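Local structure of pyruvate kinase (Toxoplasma gondii, 3GG8) at residues Q295-P308 / V333-M345. The protein catalyses the last step of glycolysis, the transfer of the phosphoryl group of phosphoenolpyruvate to ADP, which yields pyruvate and ATP. Residues are numbered along the deposited sequence; the frame is centred on the assembly and turned at random.
Sequences QKMMIAKCNVVGKP and VANAVLDGTDCVM
D339 meets both Q295 and K296 where two consecutive helices of the pyruvate kinase (β/α)8 barrel pack against each other. Helices 288-305 and 327-339 precede the neighbouring barrel strands 309-312 and 343-346; the axes of their parts 295-305 and 333-339 approach to 10.1 Å, with their N-to-C directions 39° apart.

The charged end comes first. K296 NZ forms a salt bridge with D339 OD1 at 2.8 Å, using the syn lone pair; the lysine chain turns at its last torsion (chi4 52°) to bring the ammonium back to the carboxylate. Q295 NE2 gives a bent hydrogen bond to D339 OD2 (3.0 Å), arriving from above the carboxylate plane, with amide and carboxylate 76° apart. Both aspartate oxygens are thus held, while R279 takes the other end of the Q295 amide through OE1.

Apolar contact is centred on I299. Its CG2 lies 3.3 Å from D339 O and rests along the G340 backbone; CD1 reaches D339 CB and T341 CB, and T311 and I277 of the barrel strands touch the same side chain.

Past the helix, G340 has positive phi and closes a Schellman motif, in which T341 N bonds to A336 O. With the glycine bare of a side chain, N303 can come close: ND2 donates to G340 O at 3.0 Å, nearly in the amide plane, and R430 also binds that carbonyl.

Water completes the join. One molecule bridges K296 O and D339 O; another accepts from N303 ND2 and donates to K307 O and to D342 OD2, the carboxylate oxygen that also takes V309 N and lies 3.3 Å from P308 CA.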
# COMPACT_ATOMS: atom_id res chain seq x y z
N GLN C 295 -2.88 -10.06 27.20
CA GLN C 295 -4.28 -9.92 26.74
C GLN C 295 -4.31 -9.54 25.26
O GLN C 295 -4.97 -10.21 24.45
CB GLN C 295 -5.04 -8.86 27.56
CG GLN C 295 -6.33 -8.37 26.89
CD GLN C 295 -7.14 -7.45 27.77
OE1 GLN C 295 -7.23 -7.65 28.98
NE2 GLN C 295 -7.76 -6.44 27.16
N LYS C 296 -3.57 -8.48 24.92
CA LYS C 296 -3.49 -7.95 23.56
C LYS C 296 -3.07 -9.00 22.56
O LYS C 296 -3.68 -9.12 21.49
CB LYS C 296 -2.47 -6.81 23.49
CG LYS C 296 -3.07 -5.46 23.71
CD LYS C 296 -2.04 -4.32 23.49
CE LYS C 296 -2.76 -2.99 23.16
NZ LYS C 296 -3.83 -2.63 24.17
N MET C 297 -2.01 -9.73 22.92
CA MET C 297 -1.45 -10.80 22.11
C MET C 297 -2.45 -11.93 21.90
O MET C 297 -2.58 -12.43 20.79
CB MET C 297 -0.14 -11.31 22.74
CG MET C 297 0.45 -12.65 22.21
SD MET C 297 0.09 -14.16 23.16
CE MET C 297 0.82 -13.85 24.76
N MET C 298 -3.15 -12.32 22.96
CA MET C 298 -4.08 -13.45 22.89
C MET C 298 -5.35 -13.11 22.10
O MET C 298 -5.94 -13.99 21.47
CB MET C 298 -4.45 -13.93 24.28
CG MET C 298 -3.41 -14.85 24.92
SD MET C 298 -3.97 -15.54 26.49
CE MET C 298 -3.93 -14.07 27.53
N ILE C 299 -5.76 -11.85 22.18
CA ILE C 299 -6.94 -11.38 21.44
C ILE C 299 -6.57 -11.34 19.95
O ILE C 299 -7.32 -11.82 19.11
CB ILE C 299 -7.47 -10.01 21.98
CG1 ILE C 299 -8.19 -10.21 23.32
CG2 ILE C 299 -8.44 -9.38 21.00
CD1 ILE C 299 -8.54 -8.91 24.07
N ALA C 300 -5.40 -10.80 19.65
CA ALA C 300 -4.93 -10.70 18.27
C ALA C 300 -4.88 -12.08 17.60
O ALA C 300 -5.36 -12.25 16.48
CB ALA C 300 -3.59 -10.02 18.22
N LYS C 301 -4.31 -13.05 18.30
CA LYS C 301 -4.17 -14.43 17.82
C LYS C 301 -5.51 -15.13 17.60
O LYS C 301 -5.69 -15.85 16.61
CB LYS C 301 -3.31 -15.25 18.80
CG LYS C 301 -1.82 -14.89 18.77
CD LYS C 301 -1.07 -15.60 19.90
CE LYS C 301 0.43 -15.39 19.77
NZ LYS C 301 0.99 -16.21 18.68
N CYS C 302 -6.45 -14.92 18.52
CA CYS C 302 -7.83 -15.35 18.34
C CYS C 302 -8.48 -14.72 17.12
O CYS C 302 -9.11 -15.41 16.33
CB CYS C 302 -8.66 -15.07 19.60
SG CYS C 302 -8.18 -16.16 20.99
N ASN C 303 -8.32 -13.40 16.98
CA ASN C 303 -8.85 -12.68 15.83
C ASN C 303 -8.36 -13.29 14.52
O ASN C 303 -9.15 -13.58 13.63
CB ASN C 303 -8.46 -11.19 15.87
CG ASN C 303 -9.22 -10.38 16.93
OD1 ASN C 303 -8.84 -9.25 17.21
ND2 ASN C 303 -10.29 -10.94 17.52
N VAL C 304 -7.05 -13.47 14.40
CA VAL C 304 -6.41 -13.86 13.14
C VAL C 304 -6.89 -15.22 12.64
O VAL C 304 -6.83 -15.52 11.43
CB VAL C 304 -4.86 -13.84 13.26
CG1 VAL C 304 -4.21 -14.48 12.06
CG2 VAL C 304 -4.36 -12.41 13.39
N VAL C 305 -7.39 -16.03 13.57
CA VAL C 305 -7.77 -17.39 13.28
C VAL C 305 -9.30 -17.55 13.31
O VAL C 305 -9.84 -18.61 12.98
CB VAL C 305 -7.01 -18.35 14.25
CG1 VAL C 305 -7.85 -18.76 15.47
CG2 VAL C 305 -6.44 -19.53 13.50
N GLY C 306 -9.99 -16.46 13.68
CA GLY C 306 -11.44 -16.37 13.62
C GLY C 306 -12.20 -17.08 14.73
O GLY C 306 -13.34 -17.50 14.53
N LYS C 307 -11.58 -17.22 15.90
CA LYS C 307 -12.22 -17.92 17.02
C LYS C 307 -12.56 -16.91 18.12
O LYS C 307 -11.75 -16.00 18.42
CB LYS C 307 -11.28 -19.02 17.54
CG LYS C 307 -11.12 -20.23 16.60
CD LYS C 307 -10.27 -21.31 17.25
CE LYS C 307 -10.23 -22.60 16.43
NZ LYS C 307 -9.16 -23.55 16.90
N PRO C 308 -13.76 -17.04 18.73
CA PRO C 308 -14.20 -16.01 19.69
C PRO C 308 -13.30 -15.91 20.92
O PRO C 308 -12.87 -16.93 21.44
CB PRO C 308 -15.59 -16.49 20.10
CG PRO C 308 -15.58 -17.96 19.80
CD PRO C 308 -14.77 -18.11 18.58
N VAL C 333 -12.69 -1.76 29.99
CA VAL C 333 -13.66 -2.49 29.15
C VAL C 333 -13.57 -2.04 27.69
O VAL C 333 -13.55 -2.86 26.77
CB VAL C 333 -15.10 -2.32 29.66
CG1 VAL C 333 -16.13 -2.83 28.63
CG2 VAL C 333 -15.28 -3.00 30.98
N ALA C 334 -13.49 -0.72 27.49
CA ALA C 334 -13.38 -0.14 26.15
C ALA C 334 -12.11 -0.60 25.41
O ALA C 334 -12.16 -0.92 24.22
CB ALA C 334 -13.41 1.37 26.25
N ASN C 335 -10.99 -0.63 26.14
CA ASN C 335 -9.76 -1.08 25.53
C ASN C 335 -9.80 -2.56 25.12
O ASN C 335 -9.20 -2.91 24.12
CB ASN C 335 -8.52 -0.67 26.34
CG ASN C 335 -8.10 0.78 26.05
OD1 ASN C 335 -7.58 1.09 24.96
ND2 ASN C 335 -8.33 1.67 27.01
N ALA C 336 -10.52 -3.41 25.85
CA ALA C 336 -10.67 -4.82 25.45
C ALA C 336 -11.39 -4.91 24.10
O ALA C 336 -10.98 -5.68 23.23
CB ALA C 336 -11.43 -5.62 26.51
N VAL C 337 -12.46 -4.11 23.95
CA VAL C 337 -13.19 -3.98 22.67
C VAL C 337 -12.24 -3.52 21.55
O VAL C 337 -12.24 -4.08 20.45
CB VAL C 337 -14.43 -3.04 22.80
CG1 VAL C 337 -15.08 -2.79 21.44
CG2 VAL C 337 -15.45 -3.62 23.79
N LEU C 338 -11.41 -2.52 21.86
CA LEU C 338 -10.48 -1.98 20.88
C LEU C 338 -9.32 -2.91 20.59
O LEU C 338 -8.73 -2.85 19.51
CB LEU C 338 -9.97 -0.60 21.31
CG LEU C 338 -11.02 0.50 21.16
CD1 LEU C 338 -10.63 1.68 21.99
CD2 LEU C 338 -11.18 0.87 19.69
N ASP C 339 -8.97 -3.76 21.55
CA ASP C 339 -7.99 -4.82 21.36
C ASP C 339 -8.54 -5.83 20.34
O ASP C 339 -7.78 -6.49 19.64
CB ASP C 339 -7.75 -5.57 22.68
CG ASP C 339 -6.71 -4.91 23.58
OD1 ASP C 339 -6.23 -3.79 23.25
OD2 ASP C 339 -6.37 -5.55 24.62
N GLY C 340 -9.87 -5.96 20.31
CA GLY C 340 -10.55 -6.80 19.33
C GLY C 340 -11.41 -7.91 19.91
O GLY C 340 -11.73 -8.87 19.22
N THR C 341 -11.80 -7.77 21.17
CA THR C 341 -12.50 -8.86 21.86
C THR C 341 -13.89 -9.15 21.28
O THR C 341 -14.59 -8.23 20.86
CB THR C 341 -12.61 -8.59 23.41
OG1 THR C 341 -12.89 -9.82 24.09
CG2 THR C 341 -13.70 -7.56 23.71
N ASP C 342 -14.27 -10.43 21.26
CA ASP C 342 -15.58 -10.82 20.79
C ASP C 342 -16.60 -10.60 21.87
O ASP C 342 -17.70 -10.10 21.59
CB ASP C 342 -15.60 -12.29 20.36
CG ASP C 342 -14.90 -12.51 19.03
OD1 ASP C 342 -15.54 -12.34 17.97
OD2 ASP C 342 -13.69 -12.84 19.04
N CYS C 343 -16.23 -10.97 23.11
CA CYS C 343 -17.08 -10.86 24.30
C CYS C 343 -16.41 -10.13 25.45
O CYS C 343 -15.19 -10.18 25.63
CB CYS C 343 -17.51 -12.24 24.81
SG CYS C 343 -18.27 -13.33 23.59
N VAL C 344 -17.25 -9.46 26.23
CA VAL C 344 -16.87 -8.91 27.53
C VAL C 344 -17.74 -9.61 28.58
O VAL C 344 -18.91 -9.91 28.33
CB VAL C 344 -17.01 -7.37 27.56
CG1 VAL C 344 -15.84 -6.71 26.82
CG2 VAL C 344 -18.35 -6.93 26.95
N MET C 345 -17.16 -9.90 29.74
CA MET C 345 -17.84 -10.74 30.72
C MET C 345 -18.01 -10.06 32.07
O MET C 345 -17.07 -9.43 32.57
CB MET C 345 -17.12 -12.07 30.90
CG MET C 345 -17.87 -13.05 31.79
SD MET C 345 -16.94 -14.58 31.93
CE MET C 345 -16.20 -14.42 33.54
O HOH W 1 -5.10 -6.82 20.22
O HOH W 2 -11.60 -13.46 17.72